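Local coordinates for major capsid protein (Paramecium bursaria Chlorella virus 1, PDB 5TIP), which self-assembles as trimers into the icosahedral shell of a large DNA virus, a capsid of pseudo T=169 symmetry about 190 nm across, at residues V148-F153 with V172-T177; N53-Q58 with P199-W204; D110-Y115 with Y126-M131. All blocks are in the same frame, centred on the assembly; numbering follows the deposited sequence.

Contact 1. Residues V148-F153 with V172-T177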
loop_
_atom_site.group_PDB
_atom_site.type_symbol
_atom_site.label_atom_id
_atom_site.label_comp_id
_atom_site.label_asym_id
_atom_site.label_seq_id
_atom_site.Cartn_x
_atom_site.Cartn_y
_atom_site.Cartn_z
ATOM N N VAL A 148 4.605 -21.206 -3.939
ATOM C CA VAL A 148 5.587 -20.648 -3.015
ATOM C C VAL A 148 6.647 -19.930 -3.847
ATOM O O VAL A 148 7.442 -20.599 -4.528
ATOM C CB VAL A 148 6.214 -21.733 -2.132
ATOM C CG1 VAL A 148 7.138 -21.105 -1.103
ATOM C CG2 VAL A 148 5.129 -22.552 -1.450
ATOM N N PRO A 149 6.692 -18.596 -3.837
ATOM C CA PRO A 149 7.711 -17.882 -4.618
ATOM C C PRO A 149 9.021 -17.787 -3.845
ATOM O O PRO A 149 9.036 -17.450 -2.659
ATOM C CB PRO A 149 7.086 -16.500 -4.831
ATOM C CG PRO A 149 6.228 -16.307 -3.618
ATOM C CD PRO A 149 5.728 -17.675 -3.210
ATOM N N LEU A 150 10.123 -18.088 -4.524
ATOM C CA LEU A 150 11.434 -17.966 -3.909
ATOM C C LEU A 150 11.864 -16.505 -3.890
ATOM O O LEU A 150 11.442 -15.700 -4.725
ATOM C CB LEU A 150 12.466 -18.811 -4.657
ATOM C CG LEU A 150 12.216 -20.320 -4.697
ATOM C CD1 LEU A 150 13.405 -21.048 -5.308
ATOM C CD2 LEU A 150 11.904 -20.863 -3.309
ATOM N N ILE A 151 12.707 -16.163 -2.919
ATOM C CA ILE A 151 13.086 -14.770 -2.712
ATOM C C ILE A 151 14.602 -14.629 -2.679
ATOM O O ILE A 151 15.150 -13.897 -1.847
ATOM C CB ILE A 151 12.449 -14.206 -1.428
ATOM C CG1 ILE A 151 12.659 -15.165 -0.253
ATOM C CG2 ILE A 151 10.967 -13.940 -1.646
ATOM C CD1 ILE A 151 11.965 -14.739 1.023
ATOM N N PHE A 152 15.292 -15.319 -3.584
ATOM C CA PHE A 152 16.722 -15.115 -3.740
ATOM C C PHE A 152 16.971 -13.795 -4.472
ATOM O O PHE A 152 16.038 -13.084 -4.857
ATOM C CB PHE A 152 17.355 -16.302 -4.463
ATOM C CG PHE A 152 17.327 -17.577 -3.667
ATOM C CD1 PHE A 152 18.022 -17.684 -2.474
ATOM C CD2 PHE A 152 16.598 -18.670 -4.110
ATOM C CE1 PHE A 152 17.995 -18.854 -1.740
ATOM C CE2 PHE A 152 16.567 -19.843 -3.380
ATOM C CZ PHE A 152 17.266 -19.935 -2.194
ATOM N N PHE A 153 18.249 -13.459 -4.672
ATOM C CA PHE A 153 18.586 -12.134 -5.187
ATOM C C PHE A 153 18.041 -11.922 -6.594
ATOM O O PHE A 153 17.574 -10.825 -6.926
ATOM C CB PHE A 153 20.102 -11.917 -5.154
ATOM C CG PHE A 153 20.878 -12.860 -6.029
ATOM C CD1 PHE A 153 21.308 -14.082 -5.541
ATOM C CD2 PHE A 153 21.194 -12.516 -7.334
ATOM C CE1 PHE A 153 22.026 -14.948 -6.343
ATOM C CE2 PHE A 153 21.910 -13.380 -8.140
ATOM C CZ PHE A 153 22.327 -14.597 -7.644
ATOM N N VAL A 172 23.524 -24.460 -12.378
ATOM C CA VAL A 172 22.699 -23.804 -11.372
ATOM C C VAL A 172 21.702 -24.826 -10.848
ATOM O O VAL A 172 20.923 -25.397 -11.621
ATOM C CB VAL A 172 21.984 -22.569 -11.942
ATOM C CG1 VAL A 172 21.129 -21.916 -10.870
ATOM C CG2 VAL A 172 22.999 -21.580 -12.487
ATOM N N LYS A 173 21.723 -25.063 -9.539
ATOM C CA LYS A 173 20.886 -26.085 -8.932
ATOM C C LYS A 173 20.163 -25.530 -7.713
ATOM O O LYS A 173 20.651 -24.618 -7.040
ATOM C CB LYS A 173 21.710 -27.318 -8.536
ATOM C CG LYS A 173 22.326 -28.048 -9.718
ATOM C CD LYS A 173 22.957 -29.362 -9.293
ATOM C CE LYS A 173 21.902 -30.329 -8.785
ATOM N NZ LYS A 173 22.504 -31.598 -8.294
ATOM N N LEU A 174 18.993 -26.102 -7.439
ATOM C CA LEU A 174 18.210 -25.803 -6.247
ATOM C C LEU A 174 18.008 -27.091 -5.467
ATOM O O LEU A 174 17.625 -28.113 -6.045
ATOM C CB LEU A 174 16.855 -25.191 -6.608
ATOM C CG LEU A 174 16.850 -23.796 -7.227
ATOM C CD1 LEU A 174 15.476 -23.484 -7.789
ATOM C CD2 LEU A 174 17.255 -22.761 -6.192
ATOM N N TYR A 175 18.269 -27.046 -4.164
ATOM C CA TYR A 175 18.132 -28.208 -3.292
ATOM C C TYR A 175 17.001 -27.942 -2.307
ATOM O O TYR A 175 17.112 -27.060 -1.450
ATOM C CB TYR A 175 19.444 -28.495 -2.564
ATOM C CG TYR A 175 20.552 -28.927 -3.493
ATOM C CD1 TYR A 175 20.708 -30.260 -3.853
ATOM C CD2 TYR A 175 21.435 -27.999 -4.025
ATOM C CE1 TYR A 175 21.717 -30.654 -4.710
ATOM C CE2 TYR A 175 22.445 -28.382 -4.881
ATOM C CZ TYR A 175 22.584 -29.710 -5.221
ATOM O OH TYR A 175 23.594 -30.092 -6.074
ATOM N N PHE A 176 15.919 -28.702 -2.430
ATOM C CA PHE A 176 14.758 -28.542 -1.570
ATOM C C PHE A 176 14.745 -29.609 -0.484
ATOM O O PHE A 176 15.177 -30.745 -0.694
ATOM C CB PHE A 176 13.463 -28.611 -2.382
ATOM C CG PHE A 176 13.372 -27.577 -3.466
ATOM C CD1 PHE A 176 12.857 -26.319 -3.201
ATOM C CD2 PHE A 176 13.795 -27.864 -4.753
ATOM C CE1 PHE A 176 12.768 -25.366 -4.194
ATOM C CE2 PHE A 176 13.708 -26.914 -5.753
ATOM C CZ PHE A 176 13.193 -25.664 -5.472
ATOM N N THR A 177 14.234 -29.230 0.684
ATOM C CA THR A 177 13.986 -30.156 1.781
ATOM C C THR A 177 12.550 -29.961 2.233
ATOM O O THR A 177 12.165 -28.850 2.610
ATOM C CB THR A 177 14.950 -29.919 2.947
ATOM O OG1 THR A 177 16.299 -30.120 2.507
ATOM C CG2 THR A 177 14.647 -30.869 4.096
#
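Leu-150 and Leu-174 point their side chains at one another across the interior of the N-terminal jelly roll and meet tip to tip, CD1 of Leu-150 lying 4.0 Å from CD1 of Leu-174. The other methyl of Leu-174 is used as well: its CD2 comes within 4.1 Å of CE2 of Phe-152, whose ring it approaches obliquely as the two side chains slide past each other. Leu-174 therefore spreads its fork over two partners, a task to which a branched, flexible leucine is well suited. In Leu-174, CG stands beside the backbone N (chi1 -68°) and the extended second torsion sends CD1 outward to Leu-150, leaving CD2 to the side, against Phe-152. Phe-176, two residues further along the same strand, leans the end of its ring toward this cluster.

Around these residues other apolar groups close in: Ile-69 touches both leucines, Val-71 lies on Phe-176, and Phe-112 of helix 109-119 packs on Leu-150. The backbone N of Phe-152 is hydrogen-bonded to Asn-155 OD1, and its ring meets that of His-107. The other face of strand 172-178 has a different character. There Lys-173 NZ donates to Tyr-175 OH at 2.9 Å, and Glu-98 OE2 also bonds to that hydroxyl.

No hydrogen bond joins the two segments, whose nearest CA atoms, those of Leu-150 and Leu-174, are 10.6 Å apart. Only carbon atoms of the two segments meet, so the contact between them rests on dispersion and the exclusion of water, while backbone hydrogen bonds run elsewhere, from Leu-150 to Ile-69 and from Leu-174 to Thr-57.

Contact 2. Residues N53-Q58 with P199-W204; sequences NKVSTQ and PTMSVW
Val-55 and Met-201 make the apolar part of this contact, passing alongside each other in opposite directions between two facing sheets. CG2 of Val-55 rests 3.8 Å from CE of Met-201 and 4.0 Å from SD of the same residue, so one methyl is met by both the sulfur and the end of the thioether. Met-201 sends CG anti to its backbone N (chi1 -175°), then bends at chi3 (-31°), so that CE as well as SD lies against CG2 of Val-55. A long, pliable methionine suits a place where the backbones stand 9.9 Å apart, measured between the CA atoms of Val-55 and Met-201.

The second pair mixes polar and apolar atoms. Thr-57 OG1 lies 4.0 Å from CG2 of Val-203, a van der Waals approach in which the hydroxyl offers no bond to its neighbour. Its polarity is met instead by Thr-44 O, which lets a buried threonine sit against an aliphatic group.

Hydrogen bonding within a segment occurs on the opposite face of strand 200-210. Trp-204 NE1 donates to Ser-202 OG at 3.2 Å, with an N-H...O angle of 141°; the acceptor sits near the indole plane, beyond its edge. The same indole makes a cation-pi contact with Arg-328 of the second subunit.

Strand 54-58 is outermost in its four-stranded sheet, paired with 172-178, while strand 200-210 runs between 36-42 and 65-76. Phe-176 from the first sheet touches both Val-55 and Val-203, and Phe-73 from the second lies on Met-201, filling in the jelly-roll core around the contact.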
loop_
_atom_site.group_PDB
_atom_site.type_symbol
_atom_site.label_atom_id
_atom_site.label_comp_id
_atom_site.label_asym_id
_atom_site.label_seq_id
_atom_site.Cartn_x
_atom_site.Cartn_y
_atom_site.Cartn_z
ATOM N N ASN A 53 11.384 -35.556 2.654
ATOM C CA ASN A 53 12.339 -35.958 1.632
ATOM C C ASN A 53 13.103 -34.753 1.096
ATOM O O ASN A 53 12.663 -33.605 1.203
ATOM C CB ASN A 53 11.634 -36.675 0.477
ATOM C CG ASN A 53 11.032 -38.002 0.892
ATOM O OD1 ASN A 53 11.372 -38.552 1.940
ATOM N ND2 ASN A 53 10.136 -38.527 0.065
ATOM N N LYS A 54 14.269 -35.034 0.521
ATOM C CA LYS A 54 15.104 -34.029 -0.126
ATOM C C LYS A 54 15.073 -34.247 -1.632
ATOM O O LYS A 54 15.388 -35.342 -2.112
ATOM C CB LYS A 54 16.542 -34.075 0.391
ATOM C CG LYS A 54 16.702 -33.674 1.845
ATOM C CD LYS A 54 18.166 -33.689 2.253
ATOM C CE LYS A 54 18.350 -33.204 3.683
ATOM N NZ LYS A 54 17.889 -31.803 3.866
ATOM N N VAL A 55 14.684 -33.210 -2.368
ATOM C CA VAL A 55 14.672 -33.233 -3.823
ATOM C C VAL A 55 15.510 -32.065 -4.325
ATOM O O VAL A 55 15.771 -31.100 -3.603
ATOM C CB VAL A 55 13.242 -33.167 -4.396
ATOM C CG1 VAL A 55 12.448 -34.394 -3.981
ATOM C CG2 VAL A 55 12.548 -31.900 -3.929
ATOM N N SER A 56 15.940 -32.165 -5.580
ATOM C CA SER A 56 16.781 -31.140 -6.175
ATOM C C SER A 56 16.344 -30.888 -7.609
ATOM O O SER A 56 15.627 -31.687 -8.214
ATOM C CB SER A 56 18.264 -31.529 -6.140
ATOM O OG SER A 56 18.507 -32.680 -6.927
ATOM N N THR A 57 16.795 -29.757 -8.147
ATOM C CA THR A 57 16.486 -29.356 -9.512
ATOM C C THR A 57 17.704 -28.683 -10.122
ATOM O O THR A 57 18.289 -27.786 -9.510
ATOM C CB THR A 57 15.282 -28.403 -9.551
ATOM O OG1 THR A 57 14.067 -29.156 -9.455
ATOM C CG2 THR A 57 15.274 -27.588 -10.835
ATOM N N GLN A 58 18.074 -29.107 -11.327
ATOM C CA GLN A 58 19.102 -28.439 -12.112
ATOM C C GLN A 58 18.409 -27.566 -13.148
ATOM O O GLN A 58 17.654 -28.074 -13.985
ATOM C CB GLN A 58 20.025 -29.448 -12.794
ATOM C CG GLN A 58 21.191 -28.807 -13.535
ATOM C CD GLN A 58 22.019 -29.811 -14.313
ATOM O OE1 GLN A 58 22.996 -30.359 -13.800
ATOM N NE2 GLN A 58 21.635 -30.054 -15.561
ATOM N N PRO A 199 2.347 -34.911 -0.864
ATOM C CA PRO A 199 2.234 -33.731 -1.724
ATOM C C PRO A 199 2.788 -33.986 -3.115
ATOM O O PRO A 199 3.666 -34.828 -3.320
ATOM C CB PRO A 199 3.065 -32.678 -0.985
ATOM C CG PRO A 199 4.077 -33.472 -0.242
ATOM C CD PRO A 199 3.385 -34.744 0.168
ATOM N N THR A 200 2.259 -33.238 -4.078
ATOM C CA THR A 200 2.786 -33.203 -5.433
ATOM C C THR A 200 3.469 -31.861 -5.655
ATOM O O THR A 200 2.962 -30.819 -5.227
ATOM C CB THR A 200 1.676 -33.403 -6.469
ATOM O OG1 THR A 200 0.402 -33.194 -5.850
ATOM C CG2 THR A 200 1.727 -34.814 -7.031
ATOM N N MET A 201 4.624 -31.888 -6.314
ATOM C CA MET A 201 5.469 -30.709 -6.430
ATOM C C MET A 201 5.874 -30.490 -7.879
ATOM O O MET A 201 6.051 -31.441 -8.645
ATOM C CB MET A 201 6.731 -30.827 -5.563
ATOM C CG MET A 201 7.585 -29.566 -5.551
ATOM S SD MET A 201 9.199 -29.797 -4.791
ATOM C CE MET A 201 8.814 -31.050 -3.583
ATOM N N SER A 202 6.011 -29.218 -8.245
ATOM C CA SER A 202 6.572 -28.833 -9.529
ATOM C C SER A 202 7.299 -27.507 -9.355
ATOM O O SER A 202 6.891 -26.659 -8.557
ATOM C CB SER A 202 5.494 -28.720 -10.614
ATOM O OG SER A 202 4.516 -27.756 -10.269
ATOM N N VAL A 203 8.386 -27.342 -10.103
ATOM C CA VAL A 203 9.219 -26.148 -10.038
ATOM C C VAL A 203 9.137 -25.445 -11.383
ATOM O O VAL A 203 9.318 -26.076 -12.431
ATOM C CB VAL A 203 10.678 -26.492 -9.685
ATOM C CG1 VAL A 203 11.515 -25.226 -9.592
ATOM C CG2 VAL A 203 10.737 -27.274 -8.383
ATOM N N TRP A 204 8.860 -24.145 -11.353
ATOM C CA TRP A 204 8.727 -23.342 -12.560
ATOM C C TRP A 204 9.693 -22.169 -12.490
ATOM O O TRP A 204 9.760 -21.476 -11.469
ATOM C CB TRP A 204 7.288 -22.851 -12.729
ATOM C CG TRP A 204 6.319 -23.966 -12.974
ATOM C CD1 TRP A 204 5.792 -24.814 -12.042
ATOM C CD2 TRP A 204 5.768 -24.364 -14.234
ATOM N NE1 TRP A 204 4.945 -25.711 -12.644
ATOM C CE2 TRP A 204 4.913 -25.455 -13.989
ATOM C CE3 TRP A 204 5.914 -23.901 -15.545
ATOM C CZ2 TRP A 204 4.206 -26.091 -15.006
ATOM C CZ3 TRP A 204 5.214 -24.533 -16.552
ATOM C CH2 TRP A 204 4.370 -25.617 -16.278
#

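Contact 3. Residues D110-Y115 with Y126-M131; sequences DWFRTY and YNYRRM
Tyr-128 holds CG anti to its backbone N (chi1 175°), which extends its ring from helix 122-132 toward helix 109-119, while Arg-113 bends at chi2 (90°) and again at chi3 to bring its guanidinium back to meet it. The two helices form a helical hairpin inserted between strands 102-108 and 143-149 of the N-terminal jelly roll. NH2 of Arg-113 lies 4.1 Å from CE2 of Tyr-128, edge beside edge, with the planes only 29° apart. From another quarter the hydroxyl of Tyr-128 reaches the edge of the Phe-112 ring, OH to CD2 being 4.0 Å, and the two side chains cross at about a right angle.

Glu-89 ties the pair together, using OE2 for a salt bridge to Arg-113 NE and OE1 for a hydrogen bond to Tyr-128 OH; Asp-116 OD2 takes Arg-113 NH2. This would balance the buried arginine's charge, and a tyrosine suits the site because its ring packs while its phenol stays bonded. Water 1 spans the helices, donating to Phe-112 O at 2.9 Å and weakly to Tyr-128 OH. One turn of helix 109-119 is doubly fastened: Thr-114 OG1 and Thr-114 N approach Asp-110 O from opposite faces of its carbonyl plane.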
loop_
_atom_site.group_PDB
_atom_site.type_symbol
_atom_site.label_atom_id
_atom_site.label_comp_id
_atom_site.label_asym_id
_atom_site.label_seq_id
_atom_site.Cartn_x
_atom_site.Cartn_y
_atom_site.Cartn_z
ATOM N N ASP A 110 11.259 -20.752 8.264
ATOM C CA ASP A 110 11.072 -19.728 9.285
ATOM C C ASP A 110 11.552 -18.368 8.796
ATOM O O ASP A 110 11.059 -17.334 9.262
ATOM C CB ASP A 110 11.789 -20.119 10.577
ATOM C CG ASP A 110 11.503 -19.155 11.718
ATOM O OD1 ASP A 110 10.354 -19.134 12.208
ATOM O OD2 ASP A 110 12.424 -18.418 12.125
ATOM N N TRP A 111 12.508 -18.341 7.863
ATOM C CA TRP A 111 12.865 -17.072 7.240
ATOM C C TRP A 111 11.745 -16.573 6.338
ATOM O O TRP A 111 11.432 -15.376 6.333
ATOM C CB TRP A 111 14.158 -17.205 6.442
ATOM C CG TRP A 111 14.394 -16.009 5.579
ATOM C CD1 TRP A 111 14.411 -15.970 4.218
ATOM C CD2 TRP A 111 14.617 -14.665 6.023
ATOM N NE1 TRP A 111 14.642 -14.686 3.783
ATOM C CE2 TRP A 111 14.772 -13.866 4.873
ATOM C CE3 TRP A 111 14.707 -14.060 7.280
ATOM C CZ2 TRP A 111 15.014 -12.497 4.943
ATOM C CZ3 TRP A 111 14.945 -12.701 7.348
ATOM C CH2 TRP A 111 15.096 -11.934 6.187
ATOM N N PHE A 112 11.124 -17.467 5.623
ATOM C CA PHE A 112 10.003 -17.122 4.802
ATOM C C PHE A 112 8.939 -16.519 5.721
ATOM O O PHE A 112 8.346 -15.539 5.371
ATOM C CB PHE A 112 9.491 -18.346 4.041
ATOM C CG PHE A 112 10.204 -18.610 2.769
ATOM C CD1 PHE A 112 11.536 -18.586 2.700
ATOM C CD2 PHE A 112 9.512 -18.845 1.621
ATOM C CE1 PHE A 112 12.191 -18.802 1.545
ATOM C CE2 PHE A 112 10.169 -19.044 0.421
ATOM C CZ PHE A 112 11.527 -19.026 0.393
ATOM N N ARG A 113 8.724 -17.112 6.893
ATOM C CA ARG A 113 7.742 -16.592 7.838
ATOM C C ARG A 113 8.176 -15.237 8.384
ATOM O O ARG A 113 7.350 -14.330 8.540
ATOM C CB ARG A 113 7.530 -17.587 8.978
ATOM C CG ARG A 113 6.381 -17.241 9.919
ATOM C CD ARG A 113 5.060 -17.852 9.464
ATOM N NE ARG A 113 4.703 -17.441 8.109
ATOM C CZ ARG A 113 4.091 -16.301 7.814
ATOM N NH1 ARG A 113 3.761 -15.454 8.780
ATOM N NH2 ARG A 113 3.810 -16.005 6.554
ATOM N N THR A 114 9.471 -15.084 8.681
ATOM C CA THR A 114 9.973 -13.816 9.202
ATOM C C THR A 114 9.974 -12.735 8.127
ATOM O O THR A 114 9.604 -11.585 8.396
ATOM C CB THR A 114 11.382 -14.008 9.768
ATOM O OG1 THR A 114 11.335 -14.930 10.864
ATOM C CG2 THR A 114 11.958 -12.683 10.255
ATOM N N TYR A 115 10.380 -13.088 6.906
ATOM C CA TYR A 115 10.365 -12.122 5.811
ATOM C C TYR A 115 8.952 -11.628 5.534
ATOM O O TYR A 115 8.743 -10.436 5.272
ATOM C CB TYR A 115 10.972 -12.748 4.556
ATOM C CG TYR A 115 10.880 -11.879 3.323
ATOM C CD1 TYR A 115 11.854 -10.933 3.044
ATOM C CD2 TYR A 115 9.820 -12.008 2.436
ATOM C CE1 TYR A 115 11.775 -10.137 1.921
ATOM C CE2 TYR A 115 9.731 -11.216 1.310
ATOM C CZ TYR A 115 10.712 -10.283 1.057
ATOM O OH TYR A 115 10.634 -9.489 -0.065
ATOM N N TYR A 126 -1.730 -10.408 1.812
ATOM C CA TYR A 126 -2.887 -11.297 1.804
ATOM C C TYR A 126 -2.880 -12.210 0.585
ATOM O O TYR A 126 -3.265 -13.384 0.680
ATOM C CB TYR A 126 -4.183 -10.486 1.851
ATOM C CG TYR A 126 -5.432 -11.346 1.768
ATOM C CD1 TYR A 126 -5.733 -12.256 2.761
ATOM C CD2 TYR A 126 -6.324 -11.227 0.713
ATOM C CE1 TYR A 126 -6.864 -13.049 2.703
ATOM C CE2 TYR A 126 -7.470 -12.014 0.650
ATOM C CZ TYR A 126 -7.728 -12.921 1.648
ATOM O OH TYR A 126 -8.857 -13.709 1.598
ATOM N N ASN A 127 -2.460 -11.686 -0.576
ATOM C CA ASN A 127 -2.326 -12.544 -1.753
ATOM C C ASN A 127 -1.297 -13.644 -1.531
ATOM O O ASN A 127 -1.453 -14.756 -2.047
ATOM C CB ASN A 127 -1.944 -11.707 -2.977
ATOM C CG ASN A 127 -2.019 -12.496 -4.279
ATOM O OD1 ASN A 127 -2.912 -13.319 -4.460
ATOM N ND2 ASN A 127 -1.071 -12.250 -5.186
ATOM N N TYR A 128 -0.242 -13.347 -0.768
ATOM C CA TYR A 128 0.744 -14.372 -0.452
ATOM C C TYR A 128 0.147 -15.476 0.408
ATOM O O TYR A 128 0.527 -16.643 0.263
ATOM C CB TYR A 128 1.956 -13.743 0.244
ATOM C CG TYR A 128 2.986 -14.746 0.723
ATOM C CD1 TYR A 128 3.919 -15.282 -0.153
ATOM C CD2 TYR A 128 3.032 -15.145 2.053
ATOM C CE1 TYR A 128 4.864 -16.195 0.279
ATOM C CE2 TYR A 128 3.975 -16.057 2.494
ATOM C CZ TYR A 128 4.887 -16.578 1.602
ATOM O OH TYR A 128 5.826 -17.484 2.041
ATOM N N ARG A 129 -0.790 -15.141 1.303
ATOM C CA ARG A 129 -1.429 -16.188 2.095
ATOM C C ARG A 129 -2.429 -16.987 1.268
ATOM O O ARG A 129 -2.634 -18.177 1.531
ATOM C CB ARG A 129 -2.115 -15.605 3.331
ATOM C CG ARG A 129 -2.580 -16.691 4.287
ATOM C CD ARG A 129 -3.018 -16.173 5.638
ATOM N NE ARG A 129 -3.341 -17.292 6.520
ATOM C CZ ARG A 129 -3.766 -17.169 7.771
ATOM N NH1 ARG A 129 -3.925 -15.968 8.308
ATOM N NH2 ARG A 129 -4.034 -18.252 8.488
ATOM N N ARG A 130 -3.069 -16.357 0.280
ATOM C CA ARG A 130 -3.873 -17.121 -0.667
ATOM C C ARG A 130 -3.021 -18.158 -1.386
ATOM O O ARG A 130 -3.489 -19.264 -1.679
ATOM C CB ARG A 130 -4.533 -16.195 -1.687
ATOM C CG ARG A 130 -5.561 -15.231 -1.136
ATOM C CD ARG A 130 -6.069 -14.342 -2.259
ATOM N NE ARG A 130 -6.810 -15.101 -3.261
ATOM C CZ ARG A 130 -6.950 -14.727 -4.528
ATOM N NH1 ARG A 130 -6.383 -13.608 -4.957
ATOM N NH2 ARG A 130 -7.643 -15.477 -5.375
ATOM N N MET A 131 -1.766 -17.814 -1.680
ATOM C CA MET A 131 -0.886 -18.702 -2.421
ATOM C C MET A 131 -0.292 -19.808 -1.561
ATOM O O MET A 131 0.239 -20.779 -2.109
ATOM C CB MET A 131 0.248 -17.902 -3.064
ATOM C CG MET A 131 -0.205 -16.901 -4.112
ATOM S SD MET A 131 1.082 -15.701 -4.505
ATOM C CE MET A 131 2.397 -16.783 -5.059
HETATM O O HOH W 1 7.840 -15.517 2.530
#

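In the fold
Contacts 1 and 2 are neighbours in the same sheet-to-sheet core, their centres 10 Å apart. Strands 54-58 and 172-178 run side by side there: Phe-176 N lies 2.7 Å from Val-55 O, and Lys-54 NZ lies 2.7 Å from Thr-177 OG1. Contact 3 adds the helical layer, its centre 15 Å from that of contact 1. The two meet where Pro-149 O is 3.6 Å from Phe-112 CE2 and Ile-151 packs on Trp-111 and Tyr-115. Contacts 2 and 3 do not touch, their nearest atoms being about 11 Å apart. Contact 3 also lies toward the glycans, the Arg-113 side chain being about 14 Å from a bound glucose.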